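Local atomic coordinates of putative secreted endoglycosylceramidase (Rhodococcus hoagii, PDB entry 6JYZ), a protein that probably hydrolyses O-glycosyl bonds as a secreted endogalactosylceramidase, a member of glycoside hydrolase family 5. Residues G96-A101 and W201-A206; A90-P95 and P155-L160; S269-D274 and I298-E303. All coordinates share one frame; numbering follows the deposited sequence.

Interaction 1. Residues G96-A101 and W201-A206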
ATOM      1  N   GLY A  96     -12.079  -8.530 -21.671  1.00 11.20           N
ATOM      2  CA  GLY A  96     -13.334  -7.798 -21.643  1.00 11.59           C
ATOM      3  C   GLY A  96     -14.232  -8.196 -20.483  1.00 10.50           C
ATOM      4  O   GLY A  96     -15.229  -7.504 -20.288  1.00 11.22           O
ATOM      5  N   ALA A  97     -13.937  -9.258 -19.739  1.00 11.16           N
ATOM      6  CA  ALA A  97     -14.804  -9.660 -18.612  1.00  9.96           C
ATOM      7  C   ALA A  97     -14.678  -8.701 -17.438  1.00 10.37           C
ATOM      8  O   ALA A  97     -13.642  -7.994 -17.318  1.00 10.64           O
ATOM      9  CB  ALA A  97     -14.458 -11.041 -18.139  1.00 11.93           C
ATOM     10  N   PHE A  98     -15.660  -8.674 -16.574  1.00 10.02           N
ATOM     11  CA  PHE A  98     -15.552  -7.922 -15.334  1.00  9.41           C
ATOM     12  C   PHE A  98     -16.252  -8.763 -14.287  1.00  9.30           C
ATOM     13  O   PHE A  98     -17.483  -8.899 -14.303  1.00 10.41           O
ATOM     14  CB  PHE A  98     -16.173  -6.545 -15.471  1.00 10.09           C
ATOM     15  CG  PHE A  98     -15.907  -5.664 -14.250  1.00  9.93           C
ATOM     16  CD1 PHE A  98     -14.619  -5.230 -13.950  1.00 10.98           C
ATOM     17  CD2 PHE A  98     -16.947  -5.335 -13.390  1.00 10.49           C
ATOM     18  CE1 PHE A  98     -14.414  -4.400 -12.828  1.00 11.48           C
ATOM     19  CE2 PHE A  98     -16.738  -4.519 -12.251  1.00 11.71           C
ATOM     20  CZ  PHE A  98     -15.449  -4.084 -11.994  1.00 11.42           C
ATOM     21  N   ASP A  99     -15.493  -9.408 -13.388  1.00  9.16           N
ATOM     22  CA  ASP A  99     -16.055 -10.402 -12.480  1.00  9.43           C
ATOM     23  C   ASP A  99     -16.674  -9.761 -11.260  1.00  9.59           C
ATOM     24  O   ASP A  99     -15.963  -9.354 -10.287  1.00 10.48           O
ATOM     25  CB  ASP A  99     -15.019 -11.427 -12.055  1.00 10.60           C
ATOM     26  CG  ASP A  99     -15.591 -12.562 -11.227  1.00 11.06           C
ATOM     27  OD1 ASP A  99     -16.820 -12.509 -10.927  1.00 10.79           O
ATOM     28  OD2 ASP A  99     -14.810 -13.460 -10.876  1.00 12.64           O
ATOM     29  N   ALA A 100     -17.979  -9.550 -11.286  1.00  9.89           N
ATOM     30  CA  ALA A 100     -18.682  -8.924 -10.184  1.00  9.68           C
ATOM     31  C   ALA A 100     -18.659  -9.768  -8.927  1.00  9.74           C
ATOM     32  O   ALA A 100     -18.869  -9.190  -7.850  1.00 10.28           O
ATOM     33  CB  ALA A 100     -20.138  -8.697 -10.619  1.00 13.46           C
ATOM     34  N   ALA A 101     -18.446 -11.077  -9.015  1.00  9.19           N
ATOM     35  CA  ALA A 101     -18.335 -11.844  -7.806  1.00 10.45           C
ATOM     36  C   ALA A 101     -17.013 -11.522  -7.083  1.00 10.63           C
ATOM     37  O   ALA A 101     -16.965 -11.511  -5.845  1.00 11.65           O
ATOM     38  CB  ALA A 101     -18.380 -13.333  -8.072  1.00 11.97           C
ATOM     39  N   TRP A 201     -10.172  -0.512 -14.565  1.00  9.37           N
ATOM     40  CA  TRP A 201     -10.137   0.473 -13.487  1.00  9.45           C
ATOM     41  C   TRP A 201     -11.394   1.319 -13.483  1.00  9.55           C
ATOM     42  O   TRP A 201     -11.953   1.597 -12.431  1.00 10.45           O
ATOM     43  CB  TRP A 201      -8.919   1.416 -13.619  1.00  9.73           C
ATOM     44  CG  TRP A 201      -7.863   1.151 -12.588  1.00  9.38           C
ATOM     45  CD1 TRP A 201      -6.525   0.946 -12.795  1.00  9.92           C
ATOM     46  CD2 TRP A 201      -8.057   1.109 -11.152  1.00  9.34           C
ATOM     47  NE1 TRP A 201      -5.866   0.792 -11.596  1.00  9.36           N
ATOM     48  CE2 TRP A 201      -6.803   0.874 -10.553  1.00  9.43           C
ATOM     49  CE3 TRP A 201      -9.198   1.220 -10.319  1.00  9.27           C
ATOM     50  CZ2 TRP A 201      -6.641   0.757  -9.160  1.00 10.01           C
ATOM     51  CZ3 TRP A 201      -9.018   1.081  -8.952  1.00 10.32           C
ATOM     52  CH2 TRP A 201      -7.759   0.821  -8.372  1.00 10.43           C
ATOM     53  N   ALA A 202     -11.858   1.767 -14.646  1.00  9.83           N
ATOM     54  CA  ALA A 202     -13.085   2.586 -14.714  1.00  9.92           C
ATOM     55  C   ALA A 202     -14.269   1.793 -14.161  1.00 10.16           C
ATOM     56  O   ALA A 202     -15.057   2.329 -13.347  1.00 10.61           O
ATOM     57  CB  ALA A 202     -13.313   3.017 -16.143  1.00 11.07           C
ATOM     58  N   ARG A 203     -14.362   0.523 -14.550  1.00  9.55           N
ATOM     59  CA  ARG A 203     -15.483  -0.318 -14.088  1.00 10.84           C
ATOM     60  C   ARG A 203     -15.399  -0.467 -12.579  1.00 10.80           C
ATOM     61  O   ARG A 203     -16.424  -0.437 -11.881  1.00 11.46           O
ATOM     62  CB  ARG A 203     -15.416  -1.676 -14.785  1.00 10.01           C
ATOM     63  CG  ARG A 203     -15.825  -1.551 -16.252  1.00 10.34           C
ATOM     64  CD  ARG A 203     -15.495  -2.858 -16.952  1.00 11.32           C
ATOM     65  NE  ARG A 203     -16.080  -2.826 -18.301  1.00 11.49           N
ATOM     66  CZ  ARG A 203     -15.994  -3.845 -19.116  1.00 10.25           C
ATOM     67  NH1 ARG A 203     -15.208  -4.871 -18.903  1.00 11.04           N
ATOM     68  NH2 ARG A 203     -16.743  -3.803 -20.233  1.00 12.35           N
ATOM     69  N   LEU A 204     -14.198  -0.654 -12.008  1.00 10.04           N
ATOM     70  CA  LEU A 204     -14.080  -0.803 -10.559  1.00 10.10           C
ATOM     71  C   LEU A 204     -14.369   0.494  -9.845  1.00 10.09           C
ATOM     72  O   LEU A 204     -15.048   0.459  -8.789  1.00 11.01           O
ATOM     73  CB  LEU A 204     -12.668  -1.332 -10.246  1.00 10.98           C
ATOM     74  CG  LEU A 204     -12.428  -1.611  -8.759  1.00 10.73           C
ATOM     75  CD1 LEU A 204     -13.422  -2.652  -8.224  1.00 12.64           C
ATOM     76  CD2 LEU A 204     -11.009  -2.068  -8.521  1.00 12.09           C
ATOM     77  N   ALA A 205     -13.912   1.634 -10.372  1.00 10.27           N
ATOM     78  CA  ALA A 205     -14.221   2.880  -9.686  1.00 10.47           C
ATOM     79  C   ALA A 205     -15.722   3.093  -9.658  1.00 11.75           C
ATOM     80  O   ALA A 205     -16.248   3.663  -8.683  1.00 12.08           O
ATOM     81  CB  ALA A 205     -13.529   4.044 -10.397  1.00 12.40           C
ATOM     82  N   ALA A 206     -16.416   2.772 -10.726  1.00 10.71           N
ATOM     83  CA  ALA A 206     -17.871   2.926 -10.736  1.00 10.84           C
ATOM     84  C   ALA A 206     -18.508   2.146  -9.574  1.00 11.12           C
ATOM     85  O   ALA A 206     -19.524   2.641  -9.028  1.00 13.72           O
ATOM     86  CB  ALA A 206     -18.473   2.504 -12.088  1.00 12.28           C
TER
HETATM   87  O   HOH W   1     -16.297  -5.855 -22.264  1.00 14.68           O
HETATM   88  O   HOH W   2     -13.086  -5.337 -17.035  1.00 12.38           O
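Phe98 holds CG on the far side from its backbone N (chi1 -172°), which carries the ring across to helix 193-206 and against Arg203 CB. The arginine chain, extended from CG to NE, reaches on to Gly96 O. The two side chains slide past each other in opposite directions. The contact lies on the outer layer of the (beta/alpha)8 barrel expected for this family: the loop that leads into helix 100-115 rests on the end of helix 193-206. Arg203 CB sits over one face of the Phe98 ring, 3.6 Å from the centroid and 15° off the normal, a CH-pi contact. It is shifted toward the rim, where CE1 is the nearest ring atom. Phe98 CZ packs 4.3 Å from Leu204 CB. With an alanine in place of this phenylalanine, Arg203 CB would probably lose the ring face it lies on, and a gap would open beside Leu204. Arg203 NH1 donates to Gly96 O at 3.0 Å with an N-H...O angle of 160°. The oxygen lies close to the guanidinium plane, yet NH1 stands above the carbonyl plane. Gly96 has backbone angles at which a CB would jam against the preceding carbonyl oxygen. Asp99 is the N-cap of helix 100-115, its OD1 accepting from Ala101 N. One water joins Gly96 O to Arg203 NH2. A second donates to Ala97 O at 2.7 Å and accepts from Arg203 NH1 at 2.9 Å.

Interaction 2. Residues A90-P95 and P155-L160; sequences ALEPTP and PEWATL
Thr94 and Trp157 bring their CA atoms to 6.9 Å where the chain, leaving helix 88-91 at Glu92, passes the 3-10 segment 156-158. Trp157 carries the contact. Its CG lies between the backbone N and the carbonyl carbon (chi1 63°), which directs the indole to residues 92-95. Trp157 NE1 donates to Glu92 O at 2.9 Å with an N-H...O angle of 156°. The oxygen lies almost in the indole plane, while NE1 is tilted from the carbonyl plane. At the same edge, Trp157 CD1 comes to 3.4 Å from Pro93 O. Pro95 covers one face: its CD is 3.8 Å from the centroid of the Trp157 five-membered ring and 12° off the normal, a CH-pi contact. Pro155 CG and Ala158 CB lie against the opposite face, both toward the rim. Both segments belong to the connections after strands 81-86 and 119-124, which in the (beta/alpha)8 barrel expected for family 5 probably places them on the active-site side. The extended side chain of Glu92 crosses the indole at about a right angle and sets Glu92 CD 3.4 Å from Trp157 CZ2. Its carboxylate is held by other residues: OE2 by Gly96 N, OE1 by Trp88 NE1 and Thr200 OG1. His196, on helix 193-206, meets the indole edge-to-face. Within 155-160, Pro155 O accepts from Ala158 N at 3.1 Å and from Thr159 OG1 at 2.9 Å, the two donors reaching it from opposite faces of its carbonyl plane.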
ATOM      1  N   ALA A  90      -7.996 -11.291 -11.546  1.00  9.51           N
ATOM      2  CA  ALA A  90      -9.294 -11.749 -10.977  1.00  9.39           C
ATOM      3  C   ALA A  90     -10.391 -10.820 -11.434  1.00  9.72           C
ATOM      4  O   ALA A  90     -11.524 -11.279 -11.629  1.00 11.38           O
ATOM      5  CB  ALA A  90      -9.164 -11.758  -9.470  1.00 11.56           C
ATOM      6  N   LEU A  91     -10.158  -9.550 -11.694  1.00  8.96           N
ATOM      7  CA  LEU A  91     -11.194  -8.667 -12.166  1.00  9.93           C
ATOM      8  C   LEU A  91     -11.533  -9.010 -13.610  1.00  9.70           C
ATOM      9  O   LEU A  91     -12.723  -8.911 -14.028  1.00  9.97           O
ATOM     10  CB  LEU A  91     -10.743  -7.210 -12.131  1.00  9.98           C
ATOM     11  CG  LEU A  91     -10.647  -6.646 -10.711  1.00 10.66           C
ATOM     12  CD1 LEU A  91      -9.715  -5.408 -10.662  1.00 12.33           C
ATOM     13  CD2 LEU A  91     -12.048  -6.283 -10.172  1.00 12.49           C
ATOM     14  N   GLU A  92     -10.555  -9.306 -14.461  1.00  9.03           N
ATOM     15  CA  GLU A  92     -10.727  -9.446 -15.912  1.00  9.35           C
ATOM     16  C   GLU A  92     -10.129 -10.758 -16.329  1.00  9.90           C
ATOM     17  O   GLU A  92      -9.035 -10.845 -16.947  1.00 10.57           O
ATOM     18  CB  GLU A  92     -10.078  -8.277 -16.637  1.00  9.89           C
ATOM     19  CG  GLU A  92     -10.519  -8.259 -18.113  1.00 10.42           C
ATOM     20  CD  GLU A  92     -10.021  -7.089 -18.912  1.00 10.99           C
ATOM     21  OE1 GLU A  92      -9.134  -6.294 -18.480  1.00 11.21           O
ATOM     22  OE2 GLU A  92     -10.552  -6.909 -20.059  1.00 11.58           O
ATOM     23  N   PRO A  93     -10.764 -11.920 -16.011  1.00  9.93           N
ATOM     24  CA  PRO A  93     -10.114 -13.220 -16.200  1.00 10.67           C
ATOM     25  C   PRO A  93     -10.065 -13.662 -17.645  1.00 11.36           C
ATOM     26  O   PRO A  93      -9.246 -14.487 -17.988  1.00 13.04           O
ATOM     27  CB  PRO A  93     -10.993 -14.185 -15.363  1.00 11.97           C
ATOM     28  CG  PRO A  93     -12.343 -13.448 -15.294  1.00 12.04           C
ATOM     29  CD  PRO A  93     -11.951 -11.982 -15.144  1.00 11.06           C
ATOM     30  N   THR A  94     -10.928 -13.108 -18.463  1.00 11.69           N
ATOM     31  CA  THR A  94     -10.878 -13.318 -19.885  1.00 12.20           C
ATOM     32  C   THR A  94     -11.008 -11.933 -20.498  1.00 12.29           C
ATOM     33  O   THR A  94     -11.490 -10.960 -19.864  1.00 11.19           O
ATOM     34  CB  THR A  94     -12.014 -14.253 -20.418  1.00 13.24           C
ATOM     35  OG1 THR A  94     -13.291 -13.637 -20.161  1.00 14.79           O
ATOM     36  CG2 THR A  94     -11.951 -15.625 -19.758  1.00 15.37           C
ATOM     37  N   PRO A  95     -10.563 -11.686 -21.734  1.00 11.77           N
ATOM     38  CA  PRO A  95     -10.524 -10.330 -22.262  1.00 11.83           C
ATOM     39  C   PRO A  95     -11.902  -9.670 -22.298  1.00 11.89           C
ATOM     40  O   PRO A  95     -12.848 -10.229 -22.876  1.00 13.37           O
ATOM     41  CB  PRO A  95      -9.989 -10.474 -23.728  1.00 13.48           C
ATOM     42  CG  PRO A  95      -9.305 -11.806 -23.677  1.00 16.76           C
ATOM     43  CD  PRO A  95      -9.987 -12.693 -22.660  1.00 12.54           C
ATOM     44  N   PRO A 155      -3.586 -11.024 -15.997  1.00 10.12           N
ATOM     45  CA  PRO A 155      -4.024 -12.354 -16.455  1.00 10.03           C
ATOM     46  C   PRO A 155      -3.170 -12.871 -17.603  1.00 10.21           C
ATOM     47  O   PRO A 155      -2.422 -12.136 -18.271  1.00  9.93           O
ATOM     48  CB  PRO A 155      -5.457 -12.075 -16.945  1.00 11.04           C
ATOM     49  CG  PRO A 155      -5.485 -10.608 -17.332  1.00 10.18           C
ATOM     50  CD  PRO A 155      -4.509  -9.921 -16.345  1.00 10.55           C
ATOM     51  N   GLU A 156      -3.307 -14.187 -17.844  1.00 10.75           N
ATOM     52  CA  GLU A 156      -2.484 -14.826 -18.851  1.00 10.47           C
ATOM     53  C   GLU A 156      -2.704 -14.216 -20.230  1.00 10.69           C
ATOM     54  O   GLU A 156      -1.751 -14.021 -20.981  1.00 11.16           O
ATOM     55  CB  GLU A 156      -2.752 -16.317 -18.822  1.00 12.30           C
ATOM     56  CG  GLU A 156      -1.759 -17.142 -19.659  1.00 14.90           C
ATOM     57  CD  GLU A 156      -1.967 -18.640 -19.550  1.00 21.44           C
ATOM     58  OE1 GLU A 156      -3.075 -19.070 -19.178  1.00 26.00           O
ATOM     59  OE2 GLU A 156      -0.995 -19.342 -19.752  1.00 27.77           O
ATOM     60  N   TRP A 157      -3.969 -13.944 -20.570  1.00 10.45           N
ATOM     61  CA  TRP A 157      -4.278 -13.443 -21.900  1.00 10.22           C
ATOM     62  C   TRP A 157      -3.616 -12.101 -22.174  1.00 10.90           C
ATOM     63  O   TRP A 157      -3.447 -11.696 -23.331  1.00 12.22           O
ATOM     64  CB  TRP A 157      -5.821 -13.373 -22.119  1.00 11.12           C
ATOM     65  CG  TRP A 157      -6.525 -12.405 -21.180  1.00 10.78           C
ATOM     66  CD1 TRP A 157      -7.181 -12.746 -20.015  1.00 10.91           C
ATOM     67  CD2 TRP A 157      -6.622 -10.973 -21.328  1.00 10.76           C
ATOM     68  NE1 TRP A 157      -7.716 -11.620 -19.446  1.00 10.60           N
ATOM     69  CE2 TRP A 157      -7.334 -10.508 -20.189  1.00  9.83           C
ATOM     70  CE3 TRP A 157      -6.195 -10.024 -22.276  1.00 11.36           C
ATOM     71  CZ2 TRP A 157      -7.565  -9.142 -19.968  1.00 11.24           C
ATOM     72  CZ3 TRP A 157      -6.484  -8.675 -22.104  1.00 11.14           C
ATOM     73  CH2 TRP A 157      -7.138  -8.265 -20.924  1.00 10.66           C
ATOM     74  N   ALA A 158      -3.275 -11.333 -21.112  1.00 10.12           N
ATOM     75  CA  ALA A 158      -2.662 -10.012 -21.236  1.00 10.85           C
ATOM     76  C   ALA A 158      -1.140 -10.091 -21.185  1.00 10.84           C
ATOM     77  O   ALA A 158      -0.521  -8.998 -21.168  1.00 11.80           O
ATOM     78  CB  ALA A 158      -3.177  -9.072 -20.171  1.00 12.27           C
ATOM     79  N   THR A 159      -0.543 -11.263 -21.100  1.00  9.98           N
ATOM     80  CA  THR A 159       0.881 -11.445 -20.838  1.00 10.57           C
ATOM     81  C   THR A 159       1.592 -11.801 -22.156  1.00 10.43           C
ATOM     82  O   THR A 159       1.372 -12.884 -22.712  1.00 11.87           O
ATOM     83  CB  THR A 159       1.066 -12.563 -19.840  1.00 10.04           C
ATOM     84  OG1 THR A 159       0.445 -12.148 -18.599  1.00 10.48           O
ATOM     85  CG2 THR A 159       2.543 -12.796 -19.531  1.00 11.36           C
ATOM     86  N   LEU A 160       2.360 -10.855 -22.670  1.00 10.32           N
ATOM     87  CA  LEU A 160       2.943 -10.892 -24.017  1.00 11.19           C
ATOM     88  C   LEU A 160       4.471 -10.818 -23.875  1.00 11.03           C
ATOM     89  O   LEU A 160       5.059  -9.745 -23.884  1.00 12.62           O
ATOM     90  CB  LEU A 160       2.377  -9.751 -24.856  1.00 11.89           C
ATOM     91  CG  LEU A 160       0.838  -9.748 -24.977  1.00 12.89           C
ATOM     92  CD1 LEU A 160       0.399  -8.488 -25.708  1.00 14.50           C
ATOM     93  CD2 LEU A 160       0.333 -11.034 -25.660  1.00 16.58           C
TER

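Interaction 3. Residues S269-D274 and I298-E303; sequences SAFGFD and INVSSE. With IPA (isopropyl alcohol), chain D.
Val300 points its CB toward the end of helix 268-271. Val300 CB lies 4.0 Å from Ala270 O. From CB, the branch CG2 does the touching. It stands opposite the carbonyl carbon and beside the backbone N, a placement that turns it to the helix end. Val300 CG2 is 3.7 Å from Ala270 O. On the Phe271 ring, Val300 CG2 comes to 3.9 Å from Phe271 CE1, with CZ only slightly farther. The Phe271 and Val300 side chains lie side by side and point the same way. Ala270 CB adds a looser apolar contact to the same methyl.

A backbone bond joins the two segments. Val300 N donates to Ala270 O at 2.9 Å, with an N-H...O angle of 160° and the donor in the carbonyl plane. A water gives Ala270 O a second hydrogen bond of 3.0 Å and accepts from Ser301 N. Asn299 packs its side chain along the backbone of residues 270-272. Gly272, just past the helix, has a positive phi, at angles where a CB would be jammed against the carbonyl oxygen of Phe271. Ser301 OG accepts from Glu303 N at 3.0 Å, an ST turn. An isopropanol, probably from the crystallisation liquor, is held weakly by Asp274 O.

In the expected (beta/alpha)8 barrel, 269-274 covers the end of helix 268-271 and the turn after it, following strand 259-262; 298-303 is loop after strand 287-289. Ser269 OG is hydrogen-bonded to Glu222 OE2. Glu222 stands in an Asn-Glu-Pro sequence like that carrying the acid/base glutamate in family 5, which suggests that the active site is near. The Ala270 carbonyl at the helix end thus has two donors, Val300 N and a water, with apolar packing of Val300 on Phe271 beside it.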
ATOM      1  N   SER A 269      11.796   1.465  -5.030  1.00  8.72           N
ATOM      2  CA  SER A 269      11.838   0.480  -3.955  1.00  9.71           C
ATOM      3  C   SER A 269      13.183  -0.171  -3.767  1.00 11.03           C
ATOM      4  O   SER A 269      13.327  -0.909  -2.749  1.00 12.58           O
ATOM      5  CB  SER A 269      10.809  -0.616  -4.194  1.00 10.01           C
ATOM      6  OG  SER A 269       9.534  -0.019  -4.218  1.00 10.97           O
ATOM      7  N   ALA A 270      14.119  -0.004  -4.706  1.00 10.50           N
ATOM      8  CA  ALA A 270      15.480  -0.544  -4.552  1.00 10.92           C
ATOM      9  C   ALA A 270      16.521   0.540  -4.342  1.00  9.77           C
ATOM     10  O   ALA A 270      17.638   0.214  -3.891  1.00 10.67           O
ATOM     11  CB  ALA A 270      15.805  -1.321  -5.819  1.00 13.81           C
ATOM     12  N   PHE A 271      16.236   1.799  -4.622  1.00  9.83           N
ATOM     13  CA  PHE A 271      17.246   2.844  -4.556  1.00 10.07           C
ATOM     14  C   PHE A 271      16.851   3.988  -3.644  1.00 10.74           C
ATOM     15  O   PHE A 271      17.748   4.790  -3.280  1.00 10.91           O
ATOM     16  CB  PHE A 271      17.501   3.449  -5.951  1.00 11.56           C
ATOM     17  CG  PHE A 271      18.156   2.447  -6.875  1.00 11.97           C
ATOM     18  CD1 PHE A 271      19.543   2.208  -6.734  1.00 14.58           C
ATOM     19  CD2 PHE A 271      17.430   1.583  -7.672  1.00 15.25           C
ATOM     20  CE1 PHE A 271      20.151   1.249  -7.546  1.00 15.62           C
ATOM     21  CE2 PHE A 271      18.045   0.585  -8.434  1.00 16.74           C
ATOM     22  CZ  PHE A 271      19.418   0.464  -8.350  1.00 16.01           C
ATOM     23  N   GLY A 272      15.570   4.172  -3.296  1.00 10.21           N
ATOM     24  CA  GLY A 272      15.176   5.265  -2.439  1.00 10.78           C
ATOM     25  C   GLY A 272      14.919   6.551  -3.193  1.00  9.80           C
ATOM     26  O   GLY A 272      14.675   7.603  -2.588  1.00 10.40           O
ATOM     27  N   PHE A 273      15.032   6.508  -4.522  1.00  9.53           N
ATOM     28  CA  PHE A 273      14.748   7.632  -5.399  1.00  9.43           C
ATOM     29  C   PHE A 273      14.622   7.048  -6.817  1.00  9.13           C
ATOM     30  O   PHE A 273      15.003   5.917  -7.050  1.00 10.49           O
ATOM     31  CB  PHE A 273      15.827   8.749  -5.317  1.00 10.67           C
ATOM     32  CG  PHE A 273      17.182   8.299  -5.817  1.00 12.36           C
ATOM     33  CD1 PHE A 273      18.033   7.603  -4.981  1.00 14.22           C
ATOM     34  CD2 PHE A 273      17.607   8.617  -7.101  1.00 14.62           C
ATOM     35  CE1 PHE A 273      19.315   7.225  -5.411  1.00 19.13           C
ATOM     36  CE2 PHE A 273      18.896   8.271  -7.522  1.00 19.34           C
ATOM     37  CZ  PHE A 273      19.697   7.530  -6.700  1.00 19.55           C
ATOM     38  N   ASP A 274      14.171   7.903  -7.745  1.00  9.97           N
ATOM     39  CA  ASP A 274      13.957   7.486  -9.136  1.00  9.94           C
ATOM     40  C   ASP A 274      13.619   8.741  -9.909  1.00 10.27           C
ATOM     41  O   ASP A 274      13.391   9.812  -9.331  1.00 12.00           O
ATOM     42  CB  ASP A 274      12.763   6.524  -9.187  1.00 11.52           C
ATOM     43  CG  ASP A 274      12.619   5.740 -10.422  1.00 14.09           C
ATOM     44  OD1 ASP A 274      13.391   5.853 -11.380  1.00 14.38           O
ATOM     45  OD2 ASP A 274      11.653   4.894 -10.340  1.00 15.63           O
ATOM     46  N   ILE A 298      15.663  -2.836   2.252  1.00 11.19           N
ATOM     47  CA  ILE A 298      15.898  -3.727   1.126  1.00 11.09           C
ATOM     48  C   ILE A 298      16.461  -2.971  -0.075  1.00 11.91           C
ATOM     49  O   ILE A 298      16.437  -3.518  -1.195  1.00 14.20           O
ATOM     50  CB  ILE A 298      14.653  -4.572   0.770  1.00 12.00           C
ATOM     51  CG1 ILE A 298      13.468  -3.666   0.400  1.00 12.80           C
ATOM     52  CG2 ILE A 298      14.313  -5.559   1.900  1.00 14.12           C
ATOM     53  CD1 ILE A 298      12.316  -4.456  -0.238  1.00 14.40           C
ATOM     54  N   ASN A 299      17.047  -1.802   0.113  1.00 11.23           N
ATOM     55  CA  ASN A 299      17.697  -1.127  -1.013  1.00 11.96           C
ATOM     56  C   ASN A 299      19.004  -1.826  -1.367  1.00 11.99           C
ATOM     57  O   ASN A 299      19.580  -2.567  -0.569  1.00 12.79           O
ATOM     58  CB  ASN A 299      17.925   0.350  -0.698  1.00 11.65           C
ATOM     59  CG  ASN A 299      16.712   1.212  -0.921  1.00 12.12           C
ATOM     60  OD1 ASN A 299      15.642   0.736  -1.304  1.00 13.39           O
ATOM     61  ND2 ASN A 299      16.909   2.483  -0.635  1.00 11.97           N
ATOM     62  N   VAL A 300      19.556  -1.481  -2.529  1.00 11.30           N
ATOM     63  CA  VAL A 300      20.862  -2.001  -2.944  1.00 11.78           C
ATOM     64  C   VAL A 300      21.913  -1.593  -1.911  1.00 12.48           C
ATOM     65  O   VAL A 300      22.763  -2.452  -1.555  1.00 13.64           O
ATOM     66  CB  VAL A 300      21.215  -1.474  -4.350  1.00 12.17           C
ATOM     67  CG1 VAL A 300      22.633  -1.967  -4.770  1.00 13.54           C
ATOM     68  CG2 VAL A 300      20.187  -1.992  -5.351  1.00 13.77           C
ATOM     69  N   SER A 301      21.953  -0.349  -1.489  1.00 12.88           N
ATOM     70  CA  SER A 301      22.870  -0.032  -0.406  1.00 14.54           C
ATOM     71  C   SER A 301      22.178  -0.089   0.942  1.00 16.43           C
ATOM     72  O   SER A 301      21.070   0.467   1.060  1.00 14.45           O
ATOM     73  CB  SER A 301      23.362   1.327  -0.598  1.00 16.97           C
ATOM     74  OG  SER A 301      24.081   1.747   0.622  1.00 19.08           O
ATOM     75  N   SER A 302      22.838  -0.676   1.949  1.00 16.93           N
ATOM     76  CA  SER A 302      22.319  -0.705   3.314  1.00 20.18           C
ATOM     77  C   SER A 302      22.482   0.657   3.998  1.00 20.28           C
ATOM     78  O   SER A 302      21.904   0.887   5.082  1.00 23.75           O
ATOM     79  CB  SER A 302      23.007  -1.815   4.172  1.00 21.73           C
ATOM     80  OG  SER A 302      24.385  -1.443   4.283  1.00 25.40           O
ATOM     81  N   GLU A 303      23.226   1.557   3.467  1.00 17.60           N
ATOM     82  CA  GLU A 303      23.477   2.796   4.188  1.00 21.15           C
ATOM     83  C   GLU A 303      22.867   4.019   3.505  1.00 22.76           C
ATOM     84  O   GLU A 303      22.531   5.006   4.197  1.00 21.80           O
ATOM     85  CB  GLU A 303      24.980   2.956   4.429  1.00 34.05           C
ATOM     86  CG  GLU A 303      25.872   2.603   3.271  1.00 45.16           C
ATOM     87  CD  GLU A 303      27.217   2.045   3.725  1.00 52.74           C
ATOM     88  OE1 GLU A 303      27.734   2.532   4.748  1.00 50.12           O
ATOM     89  OE2 GLU A 303      27.735   1.103   3.079  1.00 41.64           O
TER
HETATM   90  C1  IPA D 503      14.654  13.146  -8.585  1.00 29.51           C
HETATM   91  C2  IPA D 503      14.721  12.491  -7.266  1.00 31.73           C
HETATM   92  C3  IPA D 503      15.088  13.486  -6.207  1.00 27.30           C
HETATM   93  O2  IPA D 503      13.386  12.152  -6.918  1.00 29.82           O
HETATM   94  O   HOH W   3      20.255   1.508  -3.305  1.00 21.58           O

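Interactions 1 and 2 form one continuous patch, their centres 13 Å apart. Segments 90-95 and 96-101 follow directly in the chain. Asp99 N probably donates to Leu91 O at 2.9 Å, and Phe98 CE1 packs 4.0 Å from Leu91 CD2. Helix 193-206 serves both: it supplies Arg203 to interaction 1 and His196 and Thr200 to the surroundings of interaction 2. Interaction 3 is separate, its centre 35 Å from that of interaction 1 and 32 Å from that of interaction 2. Its Ser269 is hydrogen-bonded to Glu222, probably in the active site. The Val300 side chain lies about 4 Å from a bound polyether, probably from the crystallisation liquor.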